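Local coordinates for putative uncharacterized protein (Emericella nidulans, PDB 3PGB) that is a copper- and topaquinone-containing amine oxidase that probably oxidises primary amines to aldehydes, with oxygen as the electron acceptor, at residues P144-D148 and Q174-N179; N549-S555 and T597-N603. All coordinates share one frame; numbering follows the deposited sequence.

Contact 1 of 2, residues P144-D148 and Q174-N179; sequences PYFAD and QGQVRN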
ATOM      1  N   PRO A 144      27.743 -37.721   4.006  1.00 20.42           N
ATOM      2  CA  PRO A 144      27.213 -37.160   2.760  1.00 20.16           C
ATOM      3  C   PRO A 144      27.273 -35.637   2.711  1.00 20.07           C
ATOM      4  O   PRO A 144      27.174 -34.985   3.749  1.00 20.03           O
ATOM      5  CB  PRO A 144      25.761 -37.642   2.742  1.00 20.11           C
ATOM      6  CG  PRO A 144      25.446 -38.023   4.140  1.00 20.23           C
ATOM      7  CD  PRO A 144      26.716 -38.491   4.735  1.00 20.44           C
ATOM      8  N   TYR A 145      27.450 -35.086   1.513  1.00 19.97           N
ATOM      9  CA  TYR A 145      27.642 -33.646   1.356  1.00 20.00           C
ATOM     10  C   TYR A 145      27.211 -33.120  -0.011  1.00 19.74           C
ATOM     11  O   TYR A 145      27.170 -33.862  -0.993  1.00 19.58           O
ATOM     12  CB  TYR A 145      29.106 -33.274   1.614  1.00 20.07           C
ATOM     13  CG  TYR A 145      30.095 -33.919   0.675  1.00 20.67           C
ATOM     14  CD1 TYR A 145      30.629 -33.214  -0.401  1.00 21.66           C
ATOM     15  CD2 TYR A 145      30.508 -35.232   0.867  1.00 21.37           C
ATOM     16  CE1 TYR A 145      31.551 -33.810  -1.263  1.00 22.56           C
ATOM     17  CE2 TYR A 145      31.417 -35.838   0.011  1.00 21.58           C
ATOM     18  CZ  TYR A 145      31.934 -35.127  -1.048  1.00 22.18           C
ATOM     19  OH  TYR A 145      32.837 -35.733  -1.883  1.00 22.71           O
ATOM     20  N   PHE A 146      26.876 -31.831  -0.047  1.00 19.56           N
ATOM     21  CA  PHE A 146      26.564 -31.132  -1.289  1.00 19.40           C
ATOM     22  C   PHE A 146      27.834 -30.452  -1.759  1.00 19.24           C
ATOM     23  O   PHE A 146      28.622 -30.002  -0.944  1.00 18.92           O
ATOM     24  CB  PHE A 146      25.453 -30.100  -1.076  1.00 19.30           C
ATOM     25  CG  PHE A 146      24.098 -30.710  -0.826  1.00 18.99           C
ATOM     26  CD1 PHE A 146      23.427 -31.370  -1.841  1.00 18.81           C
ATOM     27  CD2 PHE A 146      23.497 -30.616   0.417  1.00 18.97           C
ATOM     28  CE1 PHE A 146      22.184 -31.935  -1.622  1.00 19.27           C
ATOM     29  CE2 PHE A 146      22.251 -31.176   0.645  1.00 19.42           C
ATOM     30  CZ  PHE A 146      21.594 -31.840  -0.375  1.00 19.40           C
ATOM     31  N   ALA A 147      28.039 -30.391  -3.069  1.00 19.46           N
ATOM     32  CA  ALA A 147      29.270 -29.839  -3.622  1.00 19.62           C
ATOM     33  C   ALA A 147      28.995 -28.842  -4.751  1.00 19.79           C
ATOM     34  O   ALA A 147      28.531 -29.231  -5.823  1.00 19.78           O
ATOM     35  CB  ALA A 147      30.169 -30.968  -4.118  1.00 19.57           C
ATOM     36  N   ASP A 148      29.286 -27.567  -4.497  1.00 19.83           N
ATOM     37  CA  ASP A 148      29.251 -26.534  -5.528  1.00 20.02           C
ATOM     38  C   ASP A 148      30.554 -26.555  -6.336  1.00 20.25           C
ATOM     39  O   ASP A 148      31.643 -26.401  -5.772  1.00 19.99           O
ATOM     40  CB  ASP A 148      29.065 -25.144  -4.901  1.00 19.99           C
ATOM     41  CG  ASP A 148      27.680 -24.938  -4.314  1.00 20.13           C
ATOM     42  OD1 ASP A 148      27.578 -24.691  -3.092  1.00 20.05           O
ATOM     43  OD2 ASP A 148      26.688 -25.000  -5.071  1.00 20.61           O
ATOM     44  N   GLN A 174      35.812 -25.289   0.024  1.00 20.24           N
ATOM     45  CA  GLN A 174      35.821 -25.834  -1.341  1.00 20.46           C
ATOM     46  C   GLN A 174      34.409 -26.106  -1.895  1.00 20.25           C
ATOM     47  O   GLN A 174      34.210 -27.047  -2.668  1.00 20.05           O
ATOM     48  CB  GLN A 174      36.694 -27.103  -1.414  1.00 20.64           C
ATOM     49  CG  GLN A 174      38.179 -26.878  -1.097  1.00 21.43           C
ATOM     50  CD  GLN A 174      39.005 -28.177  -1.044  1.00 22.48           C
ATOM     51  OE1 GLN A 174      38.463 -29.276  -0.881  1.00 22.97           O
ATOM     52  NE2 GLN A 174      40.327 -28.045  -1.170  1.00 21.98           N
ATOM     53  N   GLY A 175      33.444 -25.274  -1.503  1.00 20.09           N
ATOM     54  CA  GLY A 175      32.063 -25.393  -1.969  1.00 20.01           C
ATOM     55  C   GLY A 175      31.272 -26.552  -1.384  1.00 20.07           C
ATOM     56  O   GLY A 175      30.220 -26.916  -1.910  1.00 19.84           O
ATOM     57  N   GLN A 176      31.757 -27.126  -0.286  1.00 20.25           N
ATOM     58  CA  GLN A 176      31.126 -28.309   0.298  1.00 20.35           C
ATOM     59  C   GLN A 176      30.389 -27.983   1.587  1.00 20.20           C
ATOM     60  O   GLN A 176      30.870 -27.210   2.415  1.00 20.53           O
ATOM     61  CB  GLN A 176      32.171 -29.386   0.573  1.00 20.55           C
ATOM     62  CG  GLN A 176      32.904 -29.873  -0.665  1.00 20.59           C
ATOM     63  CD  GLN A 176      34.003 -30.857  -0.326  1.00 21.06           C
ATOM     64  OE1 GLN A 176      34.330 -31.065   0.842  1.00 20.77           O
ATOM     65  NE2 GLN A 176      34.586 -31.468  -1.351  1.00 21.89           N
ATOM     66  N   VAL A 177      29.212 -28.573   1.742  1.00 19.95           N
ATOM     67  CA  VAL A 177      28.442 -28.463   2.970  1.00 19.81           C
ATOM     68  C   VAL A 177      27.759 -29.807   3.178  1.00 19.97           C
ATOM     69  O   VAL A 177      27.409 -30.484   2.209  1.00 19.96           O
ATOM     70  CB  VAL A 177      27.405 -27.315   2.896  1.00 19.70           C
ATOM     71  CG1 VAL A 177      26.380 -27.580   1.805  1.00 18.92           C
ATOM     72  CG2 VAL A 177      26.726 -27.115   4.243  1.00 19.53           C
ATOM     73  N   ARG A 178      27.588 -30.208   4.431  1.00 20.03           N
ATOM     74  CA  ARG A 178      27.015 -31.514   4.716  1.00 20.31           C
ATOM     75  C   ARG A 178      25.586 -31.610   4.201  1.00 20.44           C
ATOM     76  O   ARG A 178      24.908 -30.594   4.022  1.00 20.54           O
ATOM     77  CB  ARG A 178      27.042 -31.808   6.217  1.00 20.38           C
ATOM     78  CG  ARG A 178      26.143 -30.923   7.051  1.00 20.77           C
ATOM     79  CD  ARG A 178      26.192 -31.341   8.491  1.00 21.38           C
ATOM     80  NE  ARG A 178      25.382 -30.483   9.345  1.00 21.76           N
ATOM     81  CZ  ARG A 178      25.266 -30.632  10.662  1.00 22.39           C
ATOM     82  NH1 ARG A 178      25.909 -31.612  11.294  1.00 23.43           N
ATOM     83  NH2 ARG A 178      24.505 -29.800  11.354  1.00 21.94           N
ATOM     84  N   ASN A 179      25.143 -32.838   3.957  1.00 20.37           N
ATOM     85  CA  ASN A 179      23.757 -33.115   3.620  1.00 20.35           C
ATOM     86  C   ASN A 179      23.109 -33.718   4.859  1.00 20.69           C
ATOM     87  O   ASN A 179      23.380 -34.868   5.220  1.00 20.82           O
ATOM     88  CB  ASN A 179      23.684 -34.069   2.421  1.00 20.27           C
ATOM     89  CG  ASN A 179      22.254 -34.372   1.986  1.00 19.38           C
ATOM     90  OD1 ASN A 179      21.293 -34.099   2.704  1.00 18.32           O
ATOM     91  ND2 ASN A 179      22.117 -34.948   0.803  1.00 17.88           N
TER
HETATM   92  O   HOH W   1      34.882 -34.115  -1.518  0.50  4.60           O
HETATM   93  O   HOH W   2      27.105 -27.160  -1.814  1.00 18.58           O
HETATM   94  O   HOH W   3      32.628 -28.647  -4.158  1.00 29.40           O

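Contact 2 of 2, residues N549-S555 and T597-N603; sequences NTIELVS and TQLHVVN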
ATOM      1  N   ASN A 549      28.137   5.462  -5.477  1.00 16.12           N
ATOM      2  CA  ASN A 549      26.955   6.034  -4.809  1.00 15.54           C
ATOM      3  C   ASN A 549      27.111   6.209  -3.288  1.00 15.32           C
ATOM      4  O   ASN A 549      28.068   5.705  -2.688  1.00 15.10           O
ATOM      5  CB  ASN A 549      25.733   5.150  -5.065  1.00 15.29           C
ATOM      6  CG  ASN A 549      25.368   5.051  -6.531  1.00 15.18           C
ATOM      7  OD1 ASN A 549      24.636   4.142  -6.933  1.00 14.00           O
ATOM      8  ND2 ASN A 549      25.867   5.982  -7.341  1.00 14.54           N
ATOM      9  N   THR A 550      26.156   6.921  -2.679  1.00 14.88           N
ATOM     10  CA  THR A 550      26.077   7.076  -1.222  1.00 14.75           C
ATOM     11  C   THR A 550      24.627   6.998  -0.748  1.00 14.41           C
ATOM     12  O   THR A 550      23.724   7.457  -1.441  1.00 14.53           O
ATOM     13  CB  THR A 550      26.653   8.433  -0.755  1.00 14.87           C
ATOM     14  OG1 THR A 550      27.955   8.632  -1.317  1.00 15.47           O
ATOM     15  CG2 THR A 550      26.738   8.488   0.772  1.00 14.25           C
ATOM     16  N   ILE A 551      24.405   6.425   0.432  1.00 14.04           N
ATOM     17  CA  ILE A 551      23.082   6.427   1.043  1.00 13.94           C
ATOM     18  C   ILE A 551      22.918   7.690   1.874  1.00 14.17           C
ATOM     19  O   ILE A 551      23.750   7.976   2.725  1.00 14.20           O
ATOM     20  CB  ILE A 551      22.856   5.216   1.961  1.00 13.74           C
ATOM     21  CG1 ILE A 551      22.900   3.909   1.160  1.00 13.54           C
ATOM     22  CG2 ILE A 551      21.537   5.358   2.700  1.00 13.26           C
ATOM     23  CD1 ILE A 551      21.974   3.861  -0.032  1.00 12.91           C
ATOM     24  N   GLU A 552      21.857   8.449   1.615  1.00 14.42           N
ATOM     25  CA  GLU A 552      21.555   9.632   2.409  1.00 14.49           C
ATOM     26  C   GLU A 552      20.248   9.394   3.136  1.00 14.62           C
ATOM     27  O   GLU A 552      19.282   8.915   2.540  1.00 14.36           O
ATOM     28  CB  GLU A 552      21.442  10.886   1.546  1.00 14.40           C
ATOM     29  CG  GLU A 552      21.316  12.167   2.378  1.00 14.91           C
ATOM     30  CD  GLU A 552      21.242  13.434   1.542  1.00 16.01           C
ATOM     31  OE1 GLU A 552      21.528  14.529   2.079  1.00 17.09           O
ATOM     32  OE2 GLU A 552      20.897  13.344   0.347  1.00 17.25           O
ATOM     33  N   LEU A 553      20.238   9.720   4.426  1.00 14.75           N
ATOM     34  CA  LEU A 553      19.028   9.675   5.232  1.00 14.97           C
ATOM     35  C   LEU A 553      18.534  11.101   5.377  1.00 15.33           C
ATOM     36  O   LEU A 553      19.260  11.970   5.868  1.00 15.54           O
ATOM     37  CB  LEU A 553      19.299   9.060   6.607  1.00 14.70           C
ATOM     38  CG  LEU A 553      19.952   7.674   6.603  1.00 14.18           C
ATOM     39  CD1 LEU A 553      20.273   7.225   8.027  1.00 13.56           C
ATOM     40  CD2 LEU A 553      19.065   6.662   5.898  1.00 12.83           C
ATOM     41  N   VAL A 554      17.322  11.347   4.901  1.00 15.64           N
ATOM     42  CA  VAL A 554      16.703  12.645   5.024  1.00 15.85           C
ATOM     43  C   VAL A 554      15.521  12.446   5.926  1.00 16.49           C
ATOM     44  O   VAL A 554      14.591  11.706   5.593  1.00 16.61           O
ATOM     45  CB  VAL A 554      16.238  13.201   3.683  1.00 15.88           C
ATOM     46  CG1 VAL A 554      15.519  14.536   3.886  1.00 15.50           C
ATOM     47  CG2 VAL A 554      17.422  13.361   2.756  1.00 15.95           C
ATOM     48  N   SER A 555      15.563  13.123   7.067  1.00 16.92           N
ATOM     49  CA  SER A 555      14.633  12.880   8.140  1.00 17.03           C
ATOM     50  C   SER A 555      13.827  14.142   8.414  1.00 16.80           C
ATOM     51  O   SER A 555      14.341  15.247   8.291  1.00 16.59           O
ATOM     52  CB  SER A 555      15.419  12.453   9.381  1.00 17.19           C
ATOM     53  OG  SER A 555      14.975  11.190   9.839  1.00 18.57           O
ATOM     54  N   THR A 597      11.939   9.190   8.617  1.00 19.27           N
ATOM     55  CA  THR A 597      13.223   9.162   7.918  1.00 19.11           C
ATOM     56  C   THR A 597      13.071   8.586   6.513  1.00 19.12           C
ATOM     57  O   THR A 597      12.633   7.438   6.341  1.00 19.08           O
ATOM     58  CB  THR A 597      14.261   8.309   8.682  1.00 19.14           C
ATOM     59  OG1 THR A 597      14.405   8.798  10.023  1.00 18.43           O
ATOM     60  CG2 THR A 597      15.613   8.345   7.974  1.00 18.68           C
ATOM     61  N   GLN A 598      13.435   9.383   5.512  1.00 18.82           N
ATOM     62  CA  GLN A 598      13.466   8.920   4.130  1.00 18.75           C
ATOM     63  C   GLN A 598      14.866   8.401   3.823  1.00 18.54           C
ATOM     64  O   GLN A 598      15.855   8.951   4.307  1.00 18.22           O
ATOM     65  CB  GLN A 598      13.093  10.047   3.161  1.00 18.92           C
ATOM     66  CG  GLN A 598      11.672  10.576   3.315  1.00 18.97           C
ATOM     67  CD  GLN A 598      11.301  11.595   2.245  1.00 19.11           C
ATOM     68  OE1 GLN A 598      12.096  11.901   1.358  1.00 18.33           O
ATOM     69  NE2 GLN A 598      10.080  12.119   2.325  1.00 19.20           N
ATOM     70  N   LEU A 599      14.937   7.338   3.024  1.00 18.34           N
ATOM     71  CA  LEU A 599      16.201   6.713   2.653  1.00 18.17           C
ATOM     72  C   LEU A 599      16.440   6.882   1.157  1.00 17.99           C
ATOM     73  O   LEU A 599      15.611   6.470   0.349  1.00 18.06           O
ATOM     74  CB  LEU A 599      16.164   5.238   3.022  1.00 18.17           C
ATOM     75  CG  LEU A 599      17.469   4.480   2.830  1.00 18.47           C
ATOM     76  CD1 LEU A 599      17.717   3.516   3.992  1.00 19.32           C
ATOM     77  CD2 LEU A 599      17.444   3.759   1.503  1.00 19.13           C
ATOM     78  N   HIS A 600      17.564   7.505   0.800  1.00 17.75           N
ATOM     79  CA  HIS A 600      17.884   7.836  -0.587  1.00 17.56           C
ATOM     80  C   HIS A 600      19.182   7.167  -1.025  1.00 17.66           C
ATOM     81  O   HIS A 600      20.147   7.144  -0.274  1.00 17.79           O
ATOM     82  CB  HIS A 600      18.066   9.348  -0.758  1.00 17.45           C
ATOM     83  CG  HIS A 600      16.890  10.168  -0.333  1.00 16.81           C
ATOM     84  ND1 HIS A 600      16.967  11.532  -0.174  1.00 16.84           N
ATOM     85  CD2 HIS A 600      15.614   9.826  -0.034  1.00 17.66           C
ATOM     86  CE1 HIS A 600      15.788  11.999   0.195  1.00 17.30           C
ATOM     87  NE2 HIS A 600      14.949  10.984   0.293  1.00 17.42           N
ATOM     88  N   VAL A 601      19.212   6.645  -2.247  1.00 17.76           N
ATOM     89  CA  VAL A 601      20.444   6.133  -2.830  1.00 17.79           C
ATOM     90  C   VAL A 601      20.882   7.164  -3.847  1.00 17.77           C
ATOM     91  O   VAL A 601      20.235   7.319  -4.877  1.00 18.01           O
ATOM     92  CB  VAL A 601      20.249   4.753  -3.513  1.00 17.75           C
ATOM     93  CG1 VAL A 601      21.570   4.248  -4.071  1.00 17.60           C
ATOM     94  CG2 VAL A 601      19.686   3.755  -2.534  1.00 17.72           C
ATOM     95  N   VAL A 602      21.963   7.884  -3.549  1.00 17.84           N
ATOM     96  CA  VAL A 602      22.360   9.052  -4.343  1.00 18.00           C
ATOM     97  C   VAL A 602      23.788   8.955  -4.868  1.00 18.28           C
ATOM     98  O   VAL A 602      24.566   8.103  -4.440  1.00 18.48           O
ATOM     99  CB  VAL A 602      22.247  10.364  -3.525  1.00 17.86           C
ATOM    100  CG1 VAL A 602      20.901  10.460  -2.837  1.00 17.55           C
ATOM    101  CG2 VAL A 602      23.371  10.463  -2.513  1.00 17.61           C
ATOM    102  N   ASN A 603      24.122   9.839  -5.802  1.00 18.57           N
ATOM    103  CA  ASN A 603      25.492   9.987  -6.276  1.00 18.88           C
ATOM    104  C   ASN A 603      25.948  11.410  -6.002  1.00 19.45           C
ATOM    105  O   ASN A 603      25.531  12.350  -6.683  1.00 19.44           O
ATOM    106  CB  ASN A 603      25.600   9.665  -7.766  1.00 18.75           C
ATOM    107  CG  ASN A 603      27.031   9.698  -8.269  1.00 18.16           C
ATOM    108  OD1 ASN A 603      27.888  10.363  -7.693  1.00 17.81           O
ATOM    109  ND2 ASN A 603      27.292   8.984  -9.354  1.00 17.71           N
TER
HETATM  110  O   HOH W   4      18.797  13.224  -1.120  1.00  5.01           O

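Contact 1 of 2, residues P144-D148 and Q174-N179
One water donates to both Gln174 O and Asp148 O and so joins the ends of the two segments. Next along, Gly175 O takes the backbone N of Asp148 at 2.8 Å and a hydrogen from a second water, which also donates to Asp148 OD1. That carboxylate is held further by His133 and His660. Gln176 runs its extended chain alongside the Tyr145 ring, both pointing the same way with amide and ring planes 45° apart; NE2 comes within 3.8 Å of Tyr145 CE1. A water bonded to Tyr145 OH ties the two ends, though its bond from Gln176 NE2 is weak. Val177 and Phe146 form the hydrogen-bonded antiparallel pair, with Phe146 N 2.7 Å from Val177 O and Val177 N returning to Phe146 O. On the same face, Val177 CG1 packs on Phe146 CB. Arg178 leads away from strand 145-148 at its CB, and its guanidinium bonds to Gln665 and Gln229. Asn179 N bonds to Pro144 O, and its CG, anti to the backbone N (chi1 -178°), brings the amide to the far end of the Phe146 ring, with ND2 3.4 Å from CZ. Asn137 OD1 accepts from ND2 and Glu181 N donates to OD1, together fixing the amide's rotation. Strand 145-152 thus lies between strands 176-178 and 131-138, in an antiparallel N-terminal sheet, with Tyr662 stacked on Phe146.

Contact 2 of 2, residues N549-S555 and T597-N603
Val554 presses its CG2 methyl against the His600 imidazole, 3.3 Å from CE1, a tight fit between residues offset along the ladder. Because Val554 CG2 lies anti to the carbonyl carbon, the methyl is thrown toward His600 and not toward its own partner, Gln598. The imidazole is held in its plane from two sides of its rim: NE2 donates to a lone pair of Gln598 OE1 at 3.2 Å, and ND1 is hydrogen-bonded to a water, which donates to Glu552 OE2. The carboxylate and ring do not touch directly, OE2 staying 4.4 Å from ND1, so the water carries the link and any charge attraction would act across it.

On the other face Ile551, Leu553, Leu599 and Val601 pack together. Ile551 CD1 reaches Val601 CG2 at 3.4 Å, while its CG2 lies by Leu599 CG; farther on, Leu553 CD2 meets Leu599 CD1 at 3.9 Å. Between the two faces, Thr550, Glu552 and Val554 each exchange two backbone bonds with Val602, His600 and Gln598, a regular antiparallel ladder without a bulge. At its ends, Asn549 ND2 approaches Asn603 CB, both amides also bonding to Ile544 near a calcium site and Asn603 OD1 taking Gln685 NE2, and Ser555 OG lies close to Thr597 OG1.

The pair belongs to the large beta-sandwich enzyme domain of copper amine oxidases. Tyr521 of the second subunit packs on Val554 and His600. Strand 548-562 is flanked on its other edge by strand 570-580, and strand 597-603 by strand 613-619, while from strand 686-698 Leu688 packs on Ile551 and Val601, and Val690 on Val601.

Contact 1 and contact 2 are both antiparallel strand pairs, but they sit in separate parts of the subunit: their centres are about 40 Å apart, their nearest atoms about 29 Å, and they do not touch. They follow one another along the chain, contact 1 closing before contact 2 opens. Contact 1 lies away from the copper and topaquinone, with a bound mannose about 9 Å from the Pro144 side chain. Contact 2 borders a calcium site, the ion about 5 Å from the Asn549 side chain. At its other end Gln598 packs on His697 of the second subunit, the residue preceding copper ligand His698 there.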